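Local coordinates for protein yncA (Salmonella typhimurium, PDB 3DR6) that probably transfers an acetyl group from acetyl-coenzyme A to an acceptor, as a putative GNAT-family acetyltransferase, at residues 4-8 against 102-106. Residues are numbered along the deposited sequence; the frame is centred on the assembly and turned at random.
Sequences MTIRF and KLLSR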
HETATM    1  N   MSE C   4     -21.110  20.287 -18.809  1.00 29.12           N
HETATM    2  CA  MSE C   4     -19.961  19.482 -18.268  1.00 29.06           C
HETATM    3  C   MSE C   4     -19.729  18.229 -19.111  1.00 27.45           C
HETATM    4  O   MSE C   4     -20.683  17.587 -19.560  1.00 27.17           O
HETATM    5  CB  MSE C   4     -20.157  19.137 -16.777  1.00 30.81           C
HETATM    6  CG  MSE C   4     -20.549  17.678 -16.445  1.00 35.27           C
HETATM    7 SE   MSE C   4     -19.005  16.460 -16.255  0.70 45.27          SE
HETATM    8  CE  MSE C   4     -19.905  14.881 -16.943  1.00 38.48           C
ATOM      9  N   THR C   5     -18.465  17.906 -19.359  1.00 25.25           N
ATOM     10  CA  THR C   5     -18.107  16.642 -20.014  1.00 23.79           C
ATOM     11  C   THR C   5     -16.929  16.047 -19.265  1.00 22.72           C
ATOM     12  O   THR C   5     -16.233  16.761 -18.531  1.00 21.83           O
ATOM     13  CB  THR C   5     -17.669  16.842 -21.477  1.00 24.01           C
ATOM     14  OG1 THR C   5     -16.627  17.833 -21.530  1.00 24.22           O
ATOM     15  CG2 THR C   5     -18.838  17.279 -22.354  1.00 23.49           C
ATOM     16  N   ILE C   6     -16.721  14.745 -19.452  1.00 21.91           N
ATOM     17  CA  ILE C   6     -15.538  14.045 -18.953  1.00 21.42           C
ATOM     18  C   ILE C   6     -14.888  13.393 -20.158  1.00 21.22           C
ATOM     19  O   ILE C   6     -15.570  12.815 -21.002  1.00 21.07           O
ATOM     20  CB  ILE C   6     -15.884  12.975 -17.878  1.00 21.43           C
ATOM     21  CG1 ILE C   6     -16.347  13.650 -16.582  1.00 22.31           C
ATOM     22  CG2 ILE C   6     -14.657  12.084 -17.598  1.00 20.68           C
ATOM     23  CD1 ILE C   6     -17.054  12.714 -15.612  1.00 22.72           C
ATOM     24  N   ARG C   7     -13.577  13.534 -20.269  1.00 20.65           N
ATOM     25  CA  ARG C   7     -12.858  12.965 -21.397  1.00 20.99           C
ATOM     26  C   ARG C   7     -11.516  12.465 -20.907  1.00 21.15           C
ATOM     27  O   ARG C   7     -11.115  12.761 -19.780  1.00 20.68           O
ATOM     28  CB  ARG C   7     -12.659  14.028 -22.488  1.00 21.10           C
ATOM     29  CG  ARG C   7     -11.914  15.261 -21.999  1.00 20.88           C
ATOM     30  CD  ARG C   7     -11.510  16.100 -23.182  1.00 21.91           C
ATOM     31  NE  ARG C   7     -10.988  17.400 -22.788  1.00 21.37           N
ATOM     32  CZ  ARG C   7      -9.742  17.617 -22.377  1.00 20.47           C
ATOM     33  NH1 ARG C   7      -8.878  16.619 -22.284  1.00 19.52           N
ATOM     34  NH2 ARG C   7      -9.366  18.844 -22.035  1.00 21.53           N
ATOM     35  N   PHE C   8     -10.824  11.698 -21.742  1.00 20.78           N
ATOM     36  CA  PHE C   8      -9.428  11.379 -21.481  1.00 21.31           C
ATOM     37  C   PHE C   8      -8.571  12.635 -21.526  1.00 21.17           C
ATOM     38  O   PHE C   8      -8.783  13.513 -22.371  1.00 20.48           O
ATOM     39  CB  PHE C   8      -8.907  10.346 -22.489  1.00 21.97           C
ATOM     40  CG  PHE C   8      -9.467   8.979 -22.271  1.00 23.29           C
ATOM     41  CD1 PHE C   8      -9.057   8.217 -21.179  1.00 24.82           C
ATOM     42  CD2 PHE C   8     -10.420   8.457 -23.135  1.00 24.65           C
ATOM     43  CE1 PHE C   8      -9.572   6.956 -20.958  1.00 25.16           C
ATOM     44  CE2 PHE C   8     -10.948   7.187 -22.914  1.00 25.10           C
ATOM     45  CZ  PHE C   8     -10.527   6.442 -21.824  1.00 23.73           C
ATOM     46  N   LYS C 102     -19.133  11.726 -10.594  1.00 17.87           N
ATOM     47  CA  LYS C 102     -19.168  11.500 -12.045  1.00 17.55           C
ATOM     48  C   LYS C 102     -17.814  11.021 -12.593  1.00 16.87           C
ATOM     49  O   LYS C 102     -17.766  10.101 -13.419  1.00 16.55           O
ATOM     50  CB  LYS C 102     -19.635  12.762 -12.768  1.00 17.62           C
ATOM     51  CG  LYS C 102     -21.135  13.068 -12.516  1.00 18.28           C
ATOM     52  CD  LYS C 102     -21.582  14.358 -13.192  1.00 18.74           C
ATOM     53  CE  LYS C 102     -23.078  14.562 -12.982  1.00 18.98           C
ATOM     54  NZ  LYS C 102     -23.548  15.921 -13.428  1.00 19.39           N
ATOM     55  N   LEU C 103     -16.731  11.665 -12.139  1.00 16.12           N
ATOM     56  CA  LEU C 103     -15.371  11.230 -12.452  1.00 16.00           C
ATOM     57  C   LEU C 103     -15.127   9.792 -11.998  1.00 16.44           C
ATOM     58  O   LEU C 103     -14.612   8.966 -12.754  1.00 16.59           O
ATOM     59  CB  LEU C 103     -14.334  12.158 -11.791  1.00 15.77           C
ATOM     60  CG  LEU C 103     -14.154  13.451 -12.600  1.00 17.28           C
ATOM     61  CD1 LEU C 103     -13.389  14.496 -11.784  1.00 18.15           C
ATOM     62  CD2 LEU C 103     -13.453  13.127 -13.947  1.00 16.34           C
ATOM     63  N   LEU C 104     -15.501   9.513 -10.759  1.00 16.86           N
ATOM     64  CA  LEU C 104     -15.268   8.189 -10.181  1.00 17.53           C
ATOM     65  C   LEU C 104     -16.049   7.102 -10.938  1.00 17.18           C
ATOM     66  O   LEU C 104     -15.515   6.025 -11.189  1.00 17.18           O
ATOM     67  CB  LEU C 104     -15.546   8.172  -8.670  1.00 17.46           C
ATOM     68  CG  LEU C 104     -15.255   6.833  -7.974  1.00 18.87           C
ATOM     69  CD1 LEU C 104     -13.840   6.297  -8.274  1.00 20.07           C
ATOM     70  CD2 LEU C 104     -15.475   6.973  -6.452  1.00 18.02           C
ATOM     71  N   SER C 105     -17.291   7.413 -11.316  0.50 17.73           N
ATOM     72  CA  SER C 105     -18.120   6.469 -12.078  0.50 17.79           C
ATOM     73  C   SER C 105     -17.443   6.107 -13.401  0.50 18.52           C
ATOM     74  O   SER C 105     -17.288   4.931 -13.730  0.50 18.09           O
ATOM     75  CB  SER C 105     -19.528   7.027 -12.321  0.50 18.19           C
ATOM     76  OG  SER C 105     -20.397   6.017 -12.806  0.50 15.44           O
ATOM     77  N   ARG C 106     -17.005   7.125 -14.136  1.00 18.85           N
ATOM     78  CA  ARG C 106     -16.291   6.909 -15.399  1.00 19.40           C
ATOM     79  C   ARG C 106     -15.002   6.082 -15.183  1.00 19.06           C
ATOM     80  O   ARG C 106     -14.712   5.141 -15.948  1.00 18.51           O
ATOM     81  CB  ARG C 106     -15.984   8.235 -16.084  1.00 19.81           C
ATOM     82  CG  ARG C 106     -15.133   8.116 -17.364  1.00 23.53           C
ATOM     83  CD  ARG C 106     -15.802   7.276 -18.481  1.00 26.99           C
ATOM     84  NE  ARG C 106     -14.858   7.042 -19.579  1.00 29.33           N
ATOM     85  CZ  ARG C 106     -14.577   7.929 -20.543  1.00 30.68           C
ATOM     86  NH1 ARG C 106     -15.168   9.126 -20.575  1.00 30.31           N
ATOM     87  NH2 ARG C 106     -13.696   7.623 -21.486  1.00 31.03           N
TER
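Ile6 of edge strand 5-8 packs against Lys102, Leu103 and Arg106 of helix 99-113. The strand begins the mixed sheet of a GNAT fold, and the helix follows strand 83-90 and packs against one face of that sheet. In GNAT enzymes the N-terminal end of the helix after the strand equivalent to 83-90 usually meets the pyrophosphate of acetyl-CoA, and helix 99-113 probably does so here. The strand and helix segments run 42° apart, with axes 9.7 Å from each other at closest approach.

The apolar contact centres on Ile6. With CG1 anti to the carbonyl carbon (chi1 -70°) and the chain extended beyond it, CD1 reaches the helix backbone, 3.5 Å from Lys102 O. Ile6 CG1 also meets Leu103 CD2 at 3.9 Å. The other branch, Ile6 CG2, touches Leu103 CD2 and the aliphatic CG of Arg106. Leu103 continues inward to Val88 and Ser59. At the N-terminal end of the segment 4-8, the methyl of selenomethionine Met4 brushes Lys102, with CE 4.1 Å from CD.

The polar contact is a cation-pi interaction. The Arg106 chain bends at chi2 (61°) and carries its guanidinium past Ile6 to Phe8. Arg106 CZ sits 4.8 Å from the centroid of the Phe8 ring, off-centre, and the two planes are nearly perpendicular. Glu110, one helical turn on, forms a salt bridge with Arg106 NE and probably helps fix the guanidinium. No hydrogen bond joins the two segments. Arg106 NH1 stays 3.7 Å from Ile6 O, while Arg106 NH2 approaches the Phe8 ring obliquely, 3.1 Å from CE2.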